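Local coordinates for acyl-CoA thioester hydrolase HI0827 (Haemophilus influenzae Rd KW20, PDB 3BJK), which probably hydrolyses the thioester bond of a broad range of acyl-coenzyme A molecules, working as a hexameric hotdog-fold thioesterase, at residues C[51-55]-C[137-141]. The protein carries 1 engineered substitution. Residues are numbered along the deposited sequence; the frame is centred on the assembly and turned at random.
Sequences KEIAH and NNQEL. With EDO (1,2-ethanediol), chain S.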
loop_
_atom_site.group_PDB
_atom_site.type_symbol
_atom_site.label_atom_id
_atom_site.label_comp_id
_atom_site.label_asym_id
_atom_site.label_seq_id
_atom_site.Cartn_x
_atom_site.Cartn_y
_atom_site.Cartn_z
ATOM N N LYS C 51 1.985 -24.262 -6.829
ATOM C CA LYS C 51 0.753 -24.382 -7.579
ATOM C C LYS C 51 0.990 -25.049 -8.934
ATOM O O LYS C 51 0.132 -25.744 -9.428
ATOM C CB LYS C 51 0.107 -23.005 -7.798
ATOM C CG LYS C 51 -0.344 -22.369 -6.526
ATOM C CD LYS C 51 -0.695 -20.979 -6.741
ATOM C CE LYS C 51 -0.780 -20.180 -5.479
ATOM N NZ LYS C 51 -0.563 -18.776 -5.880
ATOM N N GLU C 52 2.150 -24.763 -9.546
ATOM C CA GLU C 52 2.493 -25.353 -10.827
ATOM C C GLU C 52 2.515 -26.915 -10.705
ATOM O O GLU C 52 1.888 -27.629 -11.472
ATOM C CB GLU C 52 3.815 -24.787 -11.353
ATOM C CG GLU C 52 3.684 -23.419 -12.043
ATOM C CD GLU C 52 5.035 -22.733 -12.285
ATOM O OE1 GLU C 52 6.046 -23.047 -11.591
ATOM O OE2 GLU C 52 5.067 -21.859 -13.168
ATOM N N ILE C 53 3.199 -27.391 -9.685
ATOM C CA ILE C 53 3.382 -28.806 -9.395
ATOM C C ILE C 53 2.062 -29.454 -8.961
ATOM O O ILE C 53 1.742 -30.554 -9.393
ATOM C CB ILE C 53 4.493 -28.978 -8.293
ATOM C CG1 ILE C 53 5.851 -28.563 -8.877
ATOM C CG2 ILE C 53 4.537 -30.430 -7.673
ATOM C CD1 ILE C 53 6.920 -28.563 -7.867
ATOM N N ALA C 54 1.324 -28.754 -8.111
ATOM C CA ALA C 54 0.068 -29.253 -7.547
ATOM C C ALA C 54 -1.092 -29.197 -8.523
ATOM O O ALA C 54 -2.132 -29.819 -8.268
ATOM C CB ALA C 54 -0.289 -28.439 -6.270
ATOM N N HIS C 55 -0.922 -28.457 -9.626
ATOM C CA HIS C 55 -1.964 -28.255 -10.640
ATOM C C HIS C 55 -3.179 -27.562 -10.020
ATOM O O HIS C 55 -4.311 -27.912 -10.293
ATOM C CB HIS C 55 -2.342 -29.576 -11.330
ATOM C CG HIS C 55 -1.452 -29.927 -12.487
ATOM N ND1 HIS C 55 -0.178 -29.409 -12.635
ATOM C CD2 HIS C 55 -1.642 -30.761 -13.539
ATOM C CE1 HIS C 55 0.360 -29.881 -13.747
ATOM N NE2 HIS C 55 -0.502 -30.709 -14.308
ATOM N N ASN C 137 -0.363 -37.338 -16.117
ATOM C CA ASN C 137 -0.283 -36.209 -17.053
ATOM C C ASN C 137 0.155 -34.914 -16.400
ATOM O O ASN C 137 -0.340 -33.843 -16.769
ATOM C CB ASN C 137 -1.626 -35.951 -17.781
ATOM C CG ASN C 137 -2.344 -37.219 -18.203
ATOM O OD1 ASN C 137 -1.741 -38.280 -18.402
ATOM N ND2 ASN C 137 -3.659 -37.109 -18.340
ATOM N N ASN C 138 1.067 -35.014 -15.428
ATOM C CA ASN C 138 1.562 -33.860 -14.697
ATOM C C ASN C 138 3.040 -33.577 -15.018
ATOM O O ASN C 138 3.938 -34.023 -14.316
ATOM C CB ASN C 138 1.322 -34.039 -13.176
ATOM C CG ASN C 138 1.565 -32.746 -12.375
ATOM O OD1 ASN C 138 2.240 -31.831 -12.850
ATOM N ND2 ASN C 138 1.051 -32.695 -11.131
ATOM N N GLN C 139 3.275 -32.816 -16.084
ATOM C CA GLN C 139 4.629 -32.474 -16.513
ATOM C C GLN C 139 5.422 -31.652 -15.493
ATOM O O GLN C 139 6.637 -31.805 -15.358
ATOM C CB GLN C 139 4.562 -31.671 -17.789
ATOM C CG GLN C 139 4.096 -32.458 -18.973
ATOM C CD GLN C 139 4.279 -31.679 -20.251
ATOM O OE1 GLN C 139 4.339 -30.434 -20.244
ATOM N NE2 GLN C 139 4.395 -32.390 -21.344
ATOM N N GLU C 140 4.739 -30.753 -14.803
ATOM C CA GLU C 140 5.409 -29.922 -13.832
ATOM C C GLU C 140 5.930 -30.796 -12.682
ATOM O O GLU C 140 7.058 -30.605 -12.227
ATOM C CB GLU C 140 4.479 -28.803 -13.365
ATOM C CG GLU C 140 4.119 -27.794 -14.515
ATOM C CD GLU C 140 5.034 -26.529 -14.591
ATOM O OE1 GLU C 140 6.050 -26.440 -13.837
ATOM O OE2 GLU C 140 4.706 -25.602 -15.390
ATOM N N LEU C 141 5.120 -31.760 -12.242
ATOM C CA LEU C 141 5.536 -32.735 -11.208
ATOM C C LEU C 141 6.666 -33.617 -11.719
ATOM O O LEU C 141 7.661 -33.812 -11.030
ATOM C CB LEU C 141 4.354 -33.614 -10.785
ATOM C CG LEU C 141 4.587 -34.789 -9.816
ATOM C CD1 LEU C 141 5.161 -34.291 -8.476
ATOM C CD2 LEU C 141 3.290 -35.596 -9.596
HETATM C C1 EDO S . 8.885 -21.287 -13.531
HETATM O O1 EDO S . 7.827 -22.165 -13.984
HETATM C C2 EDO S . 9.100 -21.409 -12.019
HETATM O O2 EDO S . 7.995 -20.973 -11.226
#
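In this hotdog-fold subunit, the C-terminal end of the long helix 35-54, which packs on the antiparallel sheet, meets the N-terminus of the C-terminal helix 139-148. Asn138, the N-cap of helix 139-148, does double duty. Its OD1 accepts from Leu141 N, while its ND2 donates to Ile53 O (2.8 Å, nearly linear), a carbonyl in the last turn of helix 35-54, and also to Pro134 O. One asparagine thus caps one helix and ties it to the end of the other. Asn138 CG lies over one face of the His55 ring. The CA-to-CB bond of Glu140 points toward residues 51-55, bringing CB within 3.4 Å of Glu52 O. OE1 of Glu52 and OE1 of Glu140 are 4.1 Å apart, a repulsion that Lys101 of the second subunit offsets with salt bridges to OE2 of both, which also places the contact at the subunit interface. Leu141 closes the contact with apolar packing, its CD1 4.0 Å from Ile53 CG2, and both side chains reach strand 77-87. Beyond the helix end, where His55 adopts positive phi, its ring folds back and ND1 donates to Glu52 O at 3.0 Å.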